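Local coordinates for protein putative cytidylyltransferase (Burkholderia pseudomallei, PDB 5X9Q) that probably transfers the adenylyl group of ATP to D-glycero-beta-D-manno-heptose 1-phosphate, giving ADP-D-glycero-beta-D-manno-heptose and diphosphate, at residues 16-19 / 20-23; 29-32 / 33-36; 88-91 / 92-96. All coordinates share one frame; numbering follows the deposited sequence.

Interaction 1 of 3, residues 16-19 / 20-23; sequences SFER and KLIT
The peptide carbonyls of F17 and E18 are the flat groups on which K20 and L21 settle. K20 N donates to F17 O at 3.1 Å, and L21 N donates to E18 O at 3.2 Å. The carbonyl of S16 is used on both faces: R19 N reaches one, and R19 NH1 stands above the other, 2.7 Å from S16 O, which is itself tilted 25° from the guanidinium plane. The R19 chain makes this return because CG sits between the backbone N and the carbonyl carbon (chi1 66°), from where the extended side chain runs back along the turn. Three successive bonds between residues three apart define a short 3-10 turn in the loop before helix 24-30.

K20 CG lies 3.3 Å from F17 O, and the rest of its straight chain carries NZ to the carbonyls of A98 and V103. The L21 and E18 side chains cross obliquely, with L21 CD1 3.8 Å from E18 CG, while L21 also packs on M94 and A98 of helix 90-98. R19 NH2 forms a salt bridge with E101 of the second subunit.

Chemically, the turn satisfies its own carbonyls internally. The buried lysine spends NZ on main-chain oxygens of its own subunit, and the arginine, already braced on S16 O, directs NH2 to the dimer interface.

Interaction 2 of 3, residues 29-32 / 33-36; sequences AMRA and SLPA
Two kinds of hydrogen bond join M30 and R31 to S33 and L34 where the chain leaves helix 24-30. The backbone bonds span three residues: S33 N donates to M30 O at 2.8 Å, and L34 N to R31 O at 3.1 Å, so the chain turns tightly, each bond linking residues three apart, before it straightens through P35 and A36 towards strand 38-43. The side-chain bond reinforces the first of these. S33 OG lies 2.9 Å from M30 O, in the carbonyl plane and on a lone pair. With OG between the backbone N and the carbonyl carbon (chi1 70°), the hydroxyl turns back to M30 O, which is thereby gripped twice by one residue.

The apolar contacts fall on the two methyls of L34. Its CD2 meets M30 CG at 4.0 Å, the two side chains crossing at about a right angle, with S33 OG also close to that methylene. Both residues continue onto W105 of strand 105-109, and L34 further onto I67. CD1 of L34 lies 4.4 Å from R31 CD, a looser approach.

The charged group is the R31 guanidinium, which passes L34 CB obliquely and finds its main partner beyond the turn, the carbonyl oxygen of H122; a weak bond from NE to V121 O supplements it.

The chemistry thus divides the turn: the serine closes it by satisfying a carbonyl at the helix end, M30 and L34 pack it onto W105, and the arginine ties it to the C-terminal end of helix 115-121 and the residue after it.

Interaction 3 of 3, residues 88-91 / 92-96; sequences NVQE and DRMAL
R93 reaches back to N88 across the first turn of helix 90-98, an N-terminal helix end in the Rossmann-like cytidylyltransferase fold, with V89 at the N-cap position. Its NE donates to N88 O at 3.2 Å; the acceptor lies near the guanidinium plane, at the edge, while the donor stands above the carbonyl plane. A bend at chi3 (-77°) swings the guanidinium over the start of the helix, where NH2 comes 3.4 Å from Q90 CA. R93 CG meanwhile packs against N88 CB at 3.7 Å.

Backbone bonds fix this first turn. R93 N donates to V89 O at 3.0 Å, and regular helical bonds follow from M94 N to Q90 O and from A95 N to E91 O. V89 and D92 lie side by side, CG2 of the valine against the carboxylate carbon of D92.

Outside this shell, the R93 guanidinium is positioned by the carbonyls of N71 and V44 and by a salt bridge to D73, so the buried charge has several partners. E91 and D92 both form salt bridges with R50 of the second subunit, which probably offsets the repulsion between the two neighbouring carboxylates.

Q90 and M94, one turn apart, run alongside each other, pointing the same way, and the amide nitrogen NE2 of Q90 ends 3.6 Å from M94 SD.

Along the chain the interactions follow in order: interaction 1 precedes helix 24-30, interaction 2 follows its end, and interaction 3 opens helix 90-98. Interactions 1 and 3 are close, with centres about 12 Å apart, and touch where F17 and L21 rest on M94 and A95; both also reach the second subunit, so this side of the fold helps form the dimer. Interaction 2 has its centre about 16 Å from that of interaction 1, joined by packing of I22 on M30, but its nearest atoms are about 13 Å from interaction 3. Strand 105-109, at one edge of the parallel sheet within this chain, is shared: interaction 1 bonds to V106 and interaction 2 packs on W105.

Interaction 1 of 3, residues 16-19 / 20-23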
loop_
_atom_site.group_PDB
_atom_site.type_symbol
_atom_site.label_atom_id
_atom_site.label_comp_id
_atom_site.label_asym_id
_atom_site.label_seq_id
_atom_site.Cartn_x
_atom_site.Cartn_y
_atom_site.Cartn_z
ATOM N N SER A 16 13.643 -2.547 2.171
ATOM C CA SER A 16 14.021 -1.182 2.454
ATOM C C SER A 16 12.930 -0.433 3.204
ATOM O O SER A 16 13.237 0.414 4.004
ATOM C CB SER A 16 14.385 -0.439 1.187
ATOM O OG SER A 16 13.314 -0.477 0.277
ATOM N N PHE A 17 11.664 -0.725 2.963
ATOM C CA PHE A 17 10.703 0.043 3.729
ATOM C C PHE A 17 10.749 -0.321 5.200
ATOM O O PHE A 17 10.239 0.416 6.041
ATOM C CB PHE A 17 9.301 -0.173 3.168
ATOM C CG PHE A 17 8.914 -1.636 3.017
ATOM C CD1 PHE A 17 8.597 -2.414 4.119
ATOM C CD2 PHE A 17 8.831 -2.212 1.753
ATOM C CE1 PHE A 17 8.228 -3.742 3.973
ATOM C CE2 PHE A 17 8.448 -3.532 1.589
ATOM C CZ PHE A 17 8.152 -4.308 2.702
ATOM N N GLU A 18 11.396 -1.438 5.515
ATOM C CA GLU A 18 11.520 -1.881 6.899
ATOM C C GLU A 18 12.315 -0.904 7.772
ATOM O O GLU A 18 12.392 -1.081 8.988
ATOM C CB GLU A 18 12.156 -3.272 6.957
ATOM C CG GLU A 18 11.191 -4.410 6.674
ATOM C CD GLU A 18 11.900 -5.716 6.374
ATOM O OE1 GLU A 18 13.080 -5.855 6.757
ATOM O OE2 GLU A 18 11.277 -6.603 5.753
ATOM N N ARG A 19 12.904 0.119 7.159
ATOM C CA ARG A 19 13.681 1.092 7.907
ATOM C C ARG A 19 12.726 1.868 8.827
ATOM O O ARG A 19 13.165 2.510 9.780
ATOM C CB ARG A 19 14.531 1.945 6.964
ATOM C CG ARG A 19 13.722 2.840 6.039
ATOM C CD ARG A 19 14.623 3.584 5.065
ATOM N NE ARG A 19 13.865 4.484 4.201
ATOM C CZ ARG A 19 13.241 4.104 3.091
ATOM N NH1 ARG A 19 13.282 2.837 2.705
ATOM N NH2 ARG A 19 12.576 4.993 2.364
ATOM N N LYS A 20 11.423 1.806 8.538
ATOM C CA LYS A 20 10.435 2.498 9.336
ATOM C C LYS A 20 9.955 1.841 10.618
ATOM O O LYS A 20 9.357 2.517 11.460
ATOM C CB LYS A 20 9.256 2.773 8.419
ATOM C CG LYS A 20 9.643 3.475 7.168
ATOM C CD LYS A 20 8.434 3.770 6.327
ATOM C CE LYS A 20 8.850 4.289 4.962
ATOM N NZ LYS A 20 7.656 4.572 4.090
ATOM N N LEU A 21 10.203 0.542 10.754
ATOM C CA LEU A 21 9.800 -0.193 11.945
ATOM C C LEU A 21 10.720 0.217 13.082
ATOM O O LEU A 21 11.936 0.050 12.994
ATOM C CB LEU A 21 9.891 -1.700 11.705
ATOM C CG LEU A 21 9.298 -2.215 10.391
ATOM C CD1 LEU A 21 9.746 -3.644 10.123
ATOM C CD2 LEU A 21 7.781 -2.119 10.412
ATOM N N ILE A 22 10.151 0.715 14.152
ATOM C CA ILE A 22 10.918 1.194 15.259
ATOM C C ILE A 22 10.286 0.858 16.605
ATOM O O ILE A 22 9.110 0.660 16.713
ATOM C CB ILE A 22 11.089 2.708 15.104
ATOM C CG1 ILE A 22 11.918 3.283 16.194
ATOM C CG2 ILE A 22 9.787 3.450 15.210
ATOM C CD1 ILE A 22 12.593 4.539 15.749
ATOM N N THR A 23 11.100 0.780 17.628
ATOM C CA THR A 23 10.599 0.513 18.971
ATOM C C THR A 23 10.227 1.800 19.697
ATOM O O THR A 23 10.763 2.869 19.404
ATOM C CB THR A 23 11.631 -0.257 19.815
ATOM O OG1 THR A 23 12.757 0.586 20.089
ATOM C CG2 THR A 23 12.103 -1.500 19.074
#

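Interaction 2 of 3, residues 29-32 / 33-36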
loop_
_atom_site.group_PDB
_atom_site.type_symbol
_atom_site.label_atom_id
_atom_site.label_comp_id
_atom_site.label_asym_id
_atom_site.label_seq_id
_atom_site.Cartn_x
_atom_site.Cartn_y
_atom_site.Cartn_z
ATOM N N ALA A 29 13.621 8.450 21.790
ATOM C CA ALA A 29 14.925 9.112 21.695
ATOM C C ALA A 29 15.025 10.058 20.495
ATOM O O ALA A 29 15.660 11.115 20.546
ATOM C CB ALA A 29 16.017 8.077 21.605
ATOM N N MET A 30 14.371 9.653 19.420
ATOM C CA MET A 30 14.388 10.356 18.159
ATOM C C MET A 30 13.408 11.530 18.112
ATOM O O MET A 30 13.568 12.437 17.293
ATOM C CB MET A 30 14.046 9.350 17.064
ATOM C CG MET A 30 14.051 9.876 15.660
ATOM S SD MET A 30 13.753 8.474 14.579
ATOM C CE MET A 30 15.363 7.687 14.667
ATOM N N ARG A 31 12.429 11.526 19.020
ATOM C CA ARG A 31 11.316 12.475 18.982
ATOM C C ARG A 31 11.737 13.932 18.804
ATOM O O ARG A 31 11.162 14.659 17.995
ATOM C CB ARG A 31 10.473 12.362 20.254
ATOM C CG ARG A 31 9.429 13.482 20.384
ATOM C CD ARG A 31 8.439 13.347 19.242
ATOM N NE ARG A 31 7.324 14.296 19.261
ATOM C CZ ARG A 31 7.367 15.522 18.757
ATOM N NH1 ARG A 31 8.484 15.966 18.199
ATOM N NH2 ARG A 31 6.290 16.295 18.805
ATOM N N ALA A 32 12.743 14.351 19.557
ATOM C CA ALA A 32 13.151 15.746 19.545
ATOM C C ALA A 32 13.689 16.168 18.169
ATOM O O ALA A 32 13.653 17.350 17.835
ATOM C CB ALA A 32 14.189 15.999 20.631
ATOM N N SER A 33 14.149 15.209 17.364
ATOM C CA SER A 33 14.742 15.550 16.073
ATOM C C SER A 33 13.774 15.361 14.904
ATOM O O SER A 33 14.140 15.602 13.755
ATOM C CB SER A 33 15.991 14.711 15.808
ATOM O OG SER A 33 15.656 13.361 15.579
ATOM N N LEU A 34 12.541 14.950 15.193
ATOM C CA LEU A 34 11.522 14.828 14.156
ATOM C C LEU A 34 11.026 16.212 13.707
ATOM O O LEU A 34 10.999 17.158 14.493
ATOM C CB LEU A 34 10.359 13.959 14.651
ATOM C CG LEU A 34 10.654 12.463 14.877
ATOM C CD1 LEU A 34 9.408 11.707 15.300
ATOM C CD2 LEU A 34 11.221 11.813 13.603
ATOM N N PRO A 35 10.667 16.341 12.420
ATOM C CA PRO A 35 10.158 17.596 11.854
ATOM C C PRO A 35 8.763 17.921 12.393
ATOM O O PRO A 35 7.889 17.051 12.409
ATOM C CB PRO A 35 10.088 17.314 10.350
ATOM C CG PRO A 35 10.791 16.022 10.144
ATOM C CD PRO A 35 10.699 15.265 11.414
ATOM N N ALA A 36 8.543 19.152 12.833
ATOM C CA ALA A 36 7.220 19.526 13.294
ATOM C C ALA A 36 6.400 19.937 12.074
ATOM O O ALA A 36 6.961 20.395 11.091
ATOM C CB ALA A 36 7.317 20.632 14.309
#

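Interaction 3 of 3, residues 88-91 / 92-96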
loop_
_atom_site.group_PDB
_atom_site.type_symbol
_atom_site.label_atom_id
_atom_site.label_comp_id
_atom_site.label_asym_id
_atom_site.label_seq_id
_atom_site.Cartn_x
_atom_site.Cartn_y
_atom_site.Cartn_z
ATOM N N ASN A 88 -3.423 -11.587 10.528
ATOM C CA ASN A 88 -2.068 -11.261 10.237
ATOM C C ASN A 88 -1.479 -10.901 11.540
ATOM O O ASN A 88 -2.102 -10.268 12.393
ATOM C CB ASN A 88 -1.992 -10.075 9.277
ATOM C CG ASN A 88 -2.019 -10.500 7.822
ATOM O OD1 ASN A 88 -1.341 -11.451 7.429
ATOM N ND2 ASN A 88 -2.801 -9.796 7.013
ATOM N N VAL A 89 -0.244 -11.360 11.710
ATOM C CA VAL A 89 0.520 -11.134 12.918
ATOM C C VAL A 89 1.019 -9.704 12.892
ATOM O O VAL A 89 1.265 -9.133 11.830
ATOM C CB VAL A 89 1.695 -12.123 13.040
ATOM C CG1 VAL A 89 1.176 -13.539 13.233
ATOM C CG2 VAL A 89 2.589 -12.037 11.813
ATOM N N GLN A 90 1.160 -9.130 14.075
ATOM C CA GLN A 90 1.616 -7.759 14.209
ATOM C C GLN A 90 2.823 -7.314 13.399
ATOM O O GLN A 90 2.972 -6.120 13.129
ATOM C CB GLN A 90 2.026 -7.464 15.648
ATOM C CG GLN A 90 2.116 -5.981 15.977
ATOM C CD GLN A 90 2.795 -5.747 17.312
ATOM O OE1 GLN A 90 2.976 -6.681 18.100
ATOM N NE2 GLN A 90 3.124 -4.495 17.600
ATOM N N GLU A 91 3.688 -8.250 13.008
ATOM C CA GLU A 91 4.903 -7.839 12.302
ATOM C C GLU A 91 4.481 -7.652 10.854
ATOM O O GLU A 91 4.935 -6.746 10.173
ATOM C CB GLU A 91 6.047 -8.846 12.383
ATOM C CG GLU A 91 7.328 -8.291 11.732
ATOM C CD GLU A 91 8.360 -9.367 11.433
ATOM O OE1 GLU A 91 8.397 -10.387 12.161
ATOM O OE2 GLU A 91 9.111 -9.205 10.444
ATOM N N ASP A 92 3.578 -8.501 10.404
ATOM C CA ASP A 92 3.087 -8.407 9.051
ATOM C C ASP A 92 2.206 -7.189 8.842
ATOM O O ASP A 92 2.331 -6.514 7.822
ATOM C CB ASP A 92 2.355 -9.703 8.689
ATOM C CG ASP A 92 3.322 -10.839 8.382
ATOM O OD1 ASP A 92 4.540 -10.682 8.665
ATOM O OD2 ASP A 92 2.871 -11.891 7.878
ATOM N N ARG A 93 1.351 -6.883 9.819
ATOM C CA ARG A 93 0.495 -5.710 9.718
ATOM C C ARG A 93 1.343 -4.454 9.699
ATOM O O ARG A 93 1.079 -3.548 8.920
ATOM C CB ARG A 93 -0.510 -5.662 10.859
ATOM C CG ARG A 93 -1.609 -6.689 10.715
ATOM C CD ARG A 93 -2.618 -6.598 11.842
ATOM N NE ARG A 93 -2.118 -7.183 13.081
ATOM C CZ ARG A 93 -2.036 -6.525 14.234
ATOM N NH1 ARG A 93 -2.410 -5.252 14.305
ATOM N NH2 ARG A 93 -1.568 -7.136 15.317
ATOM N N MET A 94 2.414 -4.448 10.488
ATOM C CA MET A 94 3.304 -3.300 10.546
ATOM C C MET A 94 4.126 -3.175 9.268
ATOM O O MET A 94 4.341 -2.064 8.782
ATOM C CB MET A 94 4.233 -3.408 11.750
ATOM C CG MET A 94 3.505 -3.262 13.063
ATOM S SD MET A 94 4.577 -3.585 14.465
ATOM C CE MET A 94 5.669 -2.156 14.415
ATOM N N ALA A 95 4.580 -4.305 8.723
ATOM C CA ALA A 95 5.361 -4.277 7.488
ATOM C C ALA A 95 4.581 -3.671 6.307
ATOM O O ALA A 95 5.138 -2.872 5.534
ATOM C CB ALA A 95 5.858 -5.681 7.146
ATOM N N LEU A 96 3.303 -4.031 6.172
ATOM C CA LEU A 96 2.465 -3.476 5.111
ATOM C C LEU A 96 2.416 -1.972 5.209
ATOM O O LEU A 96 2.616 -1.278 4.215
ATOM C CB LEU A 96 1.048 -4.026 5.183
ATOM C CG LEU A 96 0.678 -5.109 4.201
ATOM C CD1 LEU A 96 0.401 -4.473 2.875
ATOM C CD2 LEU A 96 1.838 -6.067 4.107
#